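Local coordinates for protein phosphoserine aminotransferase (Bacillus alcalophilus, PDB 1W23) that transfers amino groups as a pyridoxal-phosphate enzyme, reversibly converting 3-phosphohydroxypyruvate to phosphoserine in serine biosynthesis and also forming phosphohydroxythreonine, at residues E307-F312 and G331-S336; L27-T32 and E47-Q52; Q79-P84 and K111-T116. All coordinates share one frame; numbering follows the deposited sequence.

Contact 1 (E307-F312 and G331-S336); sequences ELNQQF and GGCRAS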
# COMPACT_ATOMS: atom_id res chain seq x y z
N GLU A 307 25.65 -9.74 -27.86
CA GLU A 307 26.26 -10.97 -27.34
C GLU A 307 27.16 -10.71 -26.14
O GLU A 307 27.11 -11.42 -25.11
CB GLU A 307 27.03 -11.65 -28.47
CG GLU A 307 26.11 -12.06 -29.60
CD GLU A 307 25.66 -11.02 -30.60
OE1 GLU A 307 26.26 -9.95 -30.78
OE2 GLU A 307 24.65 -11.26 -31.31
N LEU A 308 27.99 -9.69 -26.21
CA LEU A 308 28.78 -9.28 -25.04
C LEU A 308 27.93 -8.81 -23.91
O LEU A 308 28.25 -9.12 -22.75
CB LEU A 308 29.78 -8.18 -25.44
CG LEU A 308 30.99 -8.66 -26.28
CD1 LEU A 308 31.71 -7.45 -26.88
CD2 LEU A 308 31.91 -9.47 -25.39
N ASN A 309 26.87 -8.04 -24.15
CA ASN A 309 25.97 -7.66 -23.05
C ASN A 309 25.49 -8.93 -22.33
O ASN A 309 25.47 -8.96 -21.10
CB ASN A 309 24.72 -6.96 -23.59
CG ASN A 309 24.82 -5.47 -23.76
OD1 ASN A 309 25.69 -4.80 -23.19
ND2 ASN A 309 23.83 -4.88 -24.54
N GLN A 310 25.03 -9.91 -23.09
CA GLN A 310 24.50 -11.14 -22.49
C GLN A 310 25.55 -11.88 -21.68
O GLN A 310 25.28 -12.34 -20.57
CB GLN A 310 23.92 -12.05 -23.59
CG GLN A 310 22.78 -11.56 -24.43
CD GLN A 310 22.63 -12.32 -25.79
OE1 GLN A 310 23.26 -13.25 -26.32
NE2 GLN A 310 21.62 -11.86 -26.56
N GLN A 311 26.76 -11.97 -22.23
CA GLN A 311 27.84 -12.67 -21.57
C GLN A 311 28.22 -11.96 -20.28
O GLN A 311 28.44 -12.61 -19.23
CB GLN A 311 29.03 -12.78 -22.52
CG GLN A 311 28.79 -13.75 -23.67
CD GLN A 311 29.80 -13.54 -24.79
OE1 GLN A 311 30.78 -12.81 -24.68
NE2 GLN A 311 29.50 -14.22 -25.90
N PHE A 312 28.30 -10.63 -20.32
CA PHE A 312 28.61 -9.85 -19.09
C PHE A 312 27.56 -10.05 -18.04
O PHE A 312 27.86 -10.28 -16.88
CB PHE A 312 28.75 -8.36 -19.51
CG PHE A 312 28.91 -7.46 -18.30
CD1 PHE A 312 30.09 -7.39 -17.60
CD2 PHE A 312 27.85 -6.71 -17.88
CE1 PHE A 312 30.19 -6.57 -16.47
CE2 PHE A 312 27.96 -5.92 -16.76
CZ PHE A 312 29.12 -5.85 -16.04
N GLY A 331 16.93 -2.63 -22.64
CA GLY A 331 18.08 -3.50 -22.73
C GLY A 331 19.31 -2.90 -22.05
O GLY A 331 19.28 -2.04 -21.21
N GLY A 332 20.49 -3.45 -22.45
CA GLY A 332 21.74 -3.13 -21.85
C GLY A 332 21.78 -3.46 -20.36
O GLY A 332 21.18 -4.44 -19.90
N CYS A 333 22.51 -2.63 -19.61
CA CYS A 333 22.81 -2.86 -18.22
C CYS A 333 22.39 -1.63 -17.40
O CYS A 333 22.44 -0.49 -17.92
CB CYS A 333 24.32 -3.09 -17.99
SG CYS A 333 24.99 -4.39 -19.07
N ARG A 334 22.04 -1.82 -16.16
CA ARG A 334 21.68 -0.71 -15.27
C ARG A 334 22.13 -1.08 -13.87
O ARG A 334 21.64 -2.02 -13.28
CB ARG A 334 20.18 -0.45 -15.27
CG ARG A 334 19.77 0.68 -14.33
CD ARG A 334 18.32 1.09 -14.50
NE ARG A 334 17.40 -0.04 -14.31
CZ ARG A 334 16.08 0.11 -14.25
NH1 ARG A 334 15.52 1.30 -14.34
NH2 ARG A 334 15.32 -1.01 -14.11
N ALA A 335 23.11 -0.30 -13.35
CA ALA A 335 23.57 -0.46 -11.98
C ALA A 335 22.83 0.60 -11.12
O ALA A 335 23.13 1.80 -11.24
CB ALA A 335 25.08 -0.27 -11.86
N SER A 336 21.86 0.17 -10.32
CA SER A 336 21.12 1.08 -9.44
C SER A 336 21.89 1.17 -8.13
O SER A 336 22.20 0.17 -7.50
CB SER A 336 19.70 0.61 -9.26
OG SER A 336 18.99 0.62 -10.49
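The thiol sulfur of Cys-333 lies against the ring of Phe-312, a sulfur-aromatic contact between the first residue of strand 333-336 and helix 306-318. Cys-333 SG is 3.9 Å from Phe-312 CD2 and slightly farther from CE2, so it meets one C-C bond of the ring and not its middle. Cys-333 SG stands 5.0 Å from the centroid of the Phe-312 ring, on a line 71° off the ring normal, an oblique approach. Phe-312 sets its CG anti to the backbone N (chi1 174°), which carries the ring off the helix toward the strand. The sulfur points back at the helix because it sits anti to its own carbonyl carbon (chi1 -52°).

One helical turn earlier, Asn-309 packs on the glycine that leads into the strand. Asn-309 ND2 rests 3.8 Å from Gly-332 CA, where the CA atoms of the two segments come closest, while OD1 faces Cys-333 SG at 4.2 Å. No hydrogen bond crosses the contact, yet the buried amide is satisfied by residues at the end of strand 298-302 and the start of helix 306-318: OD1 accepts from Leu-303 N, and ND2 donates to Asn-302 OD1 and Glu-306 OE1. These bonds hold the amide in its rotation. Gly-332, at positive phi, presents bare backbone to it.

Phe-312 also meets Phe-356 of helix 343-359 edge-to-face and touches Phe-301 of the neighbouring strand, so the sulfur joins an apolar cluster shared by the helix, Phe-301 and helix 343-359. The next strand residue, Arg-334, sends NH1 to the carbonyl of Thr-152, a residue of the cofactor pocket. Helix packing on the antiparallel sheet of strands 286-287, 298-302 and 333-336 is characteristic of the small C-terminal alpha/beta domain of fold type I aminotransferases.

Contact 2 (L27-T32 and E47-Q52); sequences LNFNDT and EEVHEQ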
# COMPACT_ATOMS: atom_id res chain seq x y z
N LEU A 27 8.20 -8.63 16.97
CA LEU A 27 7.13 -9.24 17.74
C LEU A 27 6.68 -8.40 18.92
O LEU A 27 5.57 -8.61 19.44
CB LEU A 27 7.61 -10.60 18.30
CG LEU A 27 8.30 -11.52 17.32
CD1 LEU A 27 8.70 -12.87 17.99
CD2 LEU A 27 7.43 -11.76 16.12
N ASN A 28 7.51 -7.47 19.39
CA ASN A 28 7.25 -6.66 20.58
C ASN A 28 7.73 -5.25 20.35
O ASN A 28 8.93 -4.97 20.64
CB ASN A 28 7.90 -7.32 21.78
CG ASN A 28 7.81 -6.47 23.04
OD1 ASN A 28 6.97 -5.57 23.14
ND2 ASN A 28 8.72 -6.71 23.98
N PHE A 29 6.90 -4.41 19.79
CA PHE A 29 7.24 -3.04 19.48
C PHE A 29 6.92 -2.11 20.64
O PHE A 29 5.79 -2.12 21.15
CB PHE A 29 6.44 -2.58 18.24
CG PHE A 29 6.77 -1.16 17.89
CD1 PHE A 29 8.07 -0.82 17.45
CD2 PHE A 29 5.82 -0.16 17.98
CE1 PHE A 29 8.37 0.49 17.18
CE2 PHE A 29 6.19 1.14 17.64
CZ PHE A 29 7.45 1.45 17.25
N ASN A 30 7.87 -1.30 21.07
CA ASN A 30 7.66 -0.27 22.10
C ASN A 30 7.02 -0.83 23.35
O ASN A 30 6.17 -0.23 23.94
CB ASN A 30 6.81 0.87 21.56
CG ASN A 30 6.78 2.14 22.36
OD1 ASN A 30 5.73 2.85 22.48
ND2 ASN A 30 7.91 2.44 22.96
N ASP A 31 7.48 -2.02 23.75
CA ASP A 31 7.03 -2.72 24.96
C ASP A 31 5.54 -3.03 24.97
O ASP A 31 4.97 -3.33 26.04
CB ASP A 31 7.42 -1.91 26.25
CG ASP A 31 8.91 -1.74 26.33
OD1 ASP A 31 9.59 -2.80 26.35
OD2 ASP A 31 9.36 -0.56 26.36
N THR A 32 4.89 -3.03 23.81
CA THR A 32 3.46 -3.33 23.76
C THR A 32 3.16 -4.83 23.70
O THR A 32 1.98 -5.23 23.84
CB THR A 32 2.79 -2.71 22.54
OG1 THR A 32 3.28 -3.34 21.32
CG2 THR A 32 2.96 -1.21 22.48
N GLU A 47 1.08 6.35 16.38
CA GLU A 47 1.05 7.79 16.13
C GLU A 47 2.42 8.40 16.28
O GLU A 47 2.80 9.31 15.53
CB GLU A 47 0.01 8.48 17.04
CG GLU A 47 -1.46 8.17 16.58
CD GLU A 47 -2.54 8.72 17.50
OE1 GLU A 47 -3.72 8.73 17.07
OE2 GLU A 47 -2.17 9.12 18.66
N GLU A 48 3.21 7.92 17.25
CA GLU A 48 4.56 8.41 17.41
C GLU A 48 5.43 8.08 16.17
O GLU A 48 6.23 8.95 15.75
CB GLU A 48 5.26 7.80 18.65
CG GLU A 48 4.77 8.25 19.97
CD GLU A 48 5.43 7.48 21.14
OE1 GLU A 48 6.26 6.56 20.94
OE2 GLU A 48 5.05 7.86 22.31
N VAL A 49 5.32 6.89 15.62
CA VAL A 49 6.07 6.53 14.42
C VAL A 49 5.67 7.41 13.22
O VAL A 49 6.53 7.91 12.50
CB VAL A 49 5.80 5.05 14.09
CG1 VAL A 49 6.35 4.70 12.70
CG2 VAL A 49 6.38 4.12 15.15
N HIS A 50 4.37 7.59 13.02
CA HIS A 50 3.83 8.37 11.92
C HIS A 50 4.38 9.78 11.99
O HIS A 50 4.85 10.36 11.00
CB HIS A 50 2.30 8.27 11.95
CG HIS A 50 1.45 8.66 10.78
ND1 HIS A 50 1.15 7.85 9.71
CD2 HIS A 50 0.77 9.82 10.56
CE1 HIS A 50 0.34 8.48 8.87
NE2 HIS A 50 0.09 9.70 9.36
N GLU A 51 4.29 10.39 13.16
CA GLU A 51 4.77 11.74 13.39
C GLU A 51 6.30 11.85 13.23
O GLU A 51 6.79 12.82 12.64
CB GLU A 51 4.36 12.21 14.77
CG GLU A 51 5.10 13.36 15.40
CD GLU A 51 4.46 13.78 16.71
OE1 GLU A 51 3.68 14.75 16.65
OE2 GLU A 51 4.72 13.18 17.78
N GLN A 52 7.03 10.87 13.77
CA GLN A 52 8.48 10.92 13.63
C GLN A 52 8.93 10.81 12.18
O GLN A 52 9.88 11.48 11.77
CB GLN A 52 9.15 9.77 14.39
CG GLN A 52 9.35 9.96 15.87
CD GLN A 52 10.03 8.78 16.55
OE1 GLN A 52 10.60 7.92 15.88
NE2 GLN A 52 9.95 8.76 17.89
O HOH W 1 5.15 5.39 23.91
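Apolar contact rests on Phe-29 and Val-49. The far end of the phenyl ring reaches the CG2 methyl of the valine obliquely, with Phe-29 CZ 3.6 Å from Val-49 CG2 and CE2 a little farther. Phe-29 swings its ring away from its own nitrogen (chi1 180°), extending it from the loop to helix 44-61, where Tyr-245 of helix 241-256 touches both side chains. Asn-30 CB lies over one ring face, 3.8 Å above the plane and toward the rim.

Polar contact runs through water. Asn-30 OD1 and Glu-48 OE1 stay 4.1 Å apart, two acceptors without a direct bond, and their amide and carboxylate planes are turned 57° apart. Water 1 links the groups by donating to Asn-30 OD1 at 3.0 Å and to Glu-48 OE2 at 2.9 Å. Ser-45, also on the helix, hydrogen-bonds to Asn-30 OD1 as well.

Hydrogen bonds shape the loop: Phe-29 O accepts from Thr-32 N and from the side-chain Thr-32 OG1, the latter at 2.8 Å in the carbonyl plane. Asn-30 and Asp-31, both at positive phi, occupy the corners of a type I' beta turn, from which Phe-29 and Asn-30 pack the interhelical loop on helix 44-61.

Contact 3 (Q79-P84 and K111-T116); sequences QFTMLP and KLLGET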
# COMPACT_ATOMS: atom_id res chain seq x y z
N GLN A 79 -0.11 8.67 -8.36
CA GLN A 79 0.07 10.11 -8.43
C GLN A 79 0.01 10.62 -9.86
O GLN A 79 -0.41 11.78 -10.05
CB GLN A 79 1.41 10.50 -7.77
CG GLN A 79 1.47 10.17 -6.29
CD GLN A 79 0.29 10.83 -5.57
OE1 GLN A 79 0.19 12.08 -5.63
NE2 GLN A 79 -0.56 10.05 -4.95
N PHE A 80 0.38 9.83 -10.84
CA PHE A 80 0.25 10.28 -12.23
C PHE A 80 -1.15 10.70 -12.58
O PHE A 80 -1.34 11.61 -13.38
CB PHE A 80 0.68 9.19 -13.21
CG PHE A 80 2.14 8.73 -13.15
CD1 PHE A 80 2.48 7.53 -13.72
CD2 PHE A 80 3.13 9.51 -12.57
CE1 PHE A 80 3.80 7.09 -13.74
CE2 PHE A 80 4.45 9.08 -12.59
CZ PHE A 80 4.78 7.91 -13.20
N THR A 81 -2.17 10.03 -12.02
CA THR A 81 -3.58 10.44 -12.24
C THR A 81 -4.09 11.36 -11.14
O THR A 81 -4.84 12.32 -11.41
CB THR A 81 -4.47 9.21 -12.46
OG1 THR A 81 -5.76 9.70 -12.94
CG2 THR A 81 -4.72 8.36 -11.25
N MET A 82 -3.70 11.19 -9.86
CA MET A 82 -4.22 12.02 -8.80
C MET A 82 -3.84 13.47 -9.00
O MET A 82 -4.63 14.37 -8.74
CB MET A 82 -3.78 11.42 -7.46
CG MET A 82 -4.49 11.97 -6.27
SD MET A 82 -4.03 11.07 -4.79
CE MET A 82 -4.73 12.03 -3.48
N LEU A 83 -2.63 13.73 -9.49
CA LEU A 83 -2.19 15.13 -9.70
C LEU A 83 -3.09 15.86 -10.67
O LEU A 83 -3.72 16.88 -10.31
CB LEU A 83 -0.71 15.14 -10.10
CG LEU A 83 -0.25 16.46 -10.85
CD1 LEU A 83 -0.21 17.59 -9.87
CD2 LEU A 83 1.07 16.27 -11.58
N PRO A 84 -3.28 15.38 -11.92
CA PRO A 84 -4.21 16.12 -12.82
C PRO A 84 -5.64 16.08 -12.34
O PRO A 84 -6.39 17.03 -12.55
CB PRO A 84 -3.98 15.44 -14.17
CG PRO A 84 -3.41 14.07 -13.84
CD PRO A 84 -2.55 14.35 -12.66
N LYS A 111 -3.40 13.26 -20.06
CA LYS A 111 -4.10 13.36 -21.33
C LYS A 111 -5.48 12.79 -21.21
O LYS A 111 -6.41 13.26 -21.93
CB LYS A 111 -3.38 12.57 -22.40
CG LYS A 111 -2.15 13.18 -22.92
CD LYS A 111 -1.79 12.57 -24.28
CE LYS A 111 -0.67 13.29 -24.92
NZ LYS A 111 0.26 12.74 -25.91
N LEU A 112 -5.72 11.81 -20.34
CA LEU A 112 -7.05 11.30 -20.13
C LEU A 112 -7.98 12.29 -19.44
O LEU A 112 -9.23 12.17 -19.53
CB LEU A 112 -7.01 9.98 -19.29
CG LEU A 112 -6.29 8.80 -19.93
CD1 LEU A 112 -6.12 7.53 -19.04
CD2 LEU A 112 -6.98 8.45 -21.26
N LEU A 113 -7.42 13.25 -18.77
CA LEU A 113 -8.22 14.13 -17.92
C LEU A 113 -8.33 15.56 -18.39
O LEU A 113 -9.17 16.34 -17.94
CB LEU A 113 -7.64 14.09 -16.52
CG LEU A 113 -7.72 12.70 -15.88
CD1 LEU A 113 -6.91 12.71 -14.59
CD2 LEU A 113 -9.16 12.26 -15.63
N GLY A 114 -7.47 16.01 -19.29
CA GLY A 114 -7.56 17.39 -19.76
C GLY A 114 -6.48 17.68 -20.78
O GLY A 114 -5.84 16.77 -21.31
N GLU A 115 -6.33 18.96 -21.08
CA GLU A 115 -5.36 19.39 -22.08
C GLU A 115 -3.95 19.27 -21.52
O GLU A 115 -3.72 19.60 -20.36
CB GLU A 115 -5.60 20.86 -22.49
CG GLU A 115 -4.76 21.33 -23.62
CD GLU A 115 -5.06 22.65 -24.27
OE1 GLU A 115 -5.99 23.39 -23.82
OE2 GLU A 115 -4.34 22.95 -25.28
N THR A 116 -3.03 18.84 -22.39
CA THR A 116 -1.65 18.64 -22.04
C THR A 116 -0.76 19.34 -23.09
O THR A 116 -1.17 19.77 -24.17
CB THR A 116 -1.26 17.18 -21.91
OG1 THR A 116 -1.48 16.51 -23.16
CG2 THR A 116 -2.06 16.47 -20.86
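Pro-84 and Leu-113 bring the two backbones closest, their CA atoms 6.8 Å apart. Helix 75-87 kinks at Pro-84, whose nitrogen makes no bond to the preceding turn. The other segment leaves helix 101-111 and swings into strand 115-121, with Gly-114 fully extended (phi 180°, psi -169°) just after Leu-113.

Leucine CD1 does all the close touching. Leu-113 CD1 lies 3.6 Å from Thr-81 OG1. The same Leu-113 CD1 is 3.8 Å from Pro-84 CG and also touches the carbonyl O of Thr-81, so one methyl meets both hydroxyl and proline ring, about one helical turn apart. Leu-113 meets both side chains at about a right angle. A chi1 of -168° puts the Thr-81 hydroxyl, not CG2, on the leucine side.

On the same helix Phe-80 touches the pyridoxal phosphate, and Pro-84 also packs on Tyr-144 of strand 142-148. Thr-81 and Leu-112 reach Pro-221 and Val-220 of the second subunit, so the contact borders the dimer interface.

With no hydrogen bond or charge pair across it, this junction depends on van der Waals fit of a methyl against a proline ring and two oxygens, which implies a contact of shape, with no directional bond to set its geometry.

How the contacts relate
From the N terminus, contact 2 comes first and closes the short loop that leads into helix 44-61. Contact 3 follows, bridging residues 79-84 and 111-116 around strand 93-98 and helix 101-111, and so joins helix 75-87 to the beta-alpha-beta unit at one border of the seven-stranded sheet. Contact 1 closes last, nearly two hundred residues on, linking helix 306-318 to an outer strand of the three-stranded antiparallel sheet. The three lie in series, neither nested nor crossing. Their centres are about 35 to 43 Å apart, and none touches another. Contacts 2 and 3 both reach the second subunit, whereas contact 1 stays within its own chain.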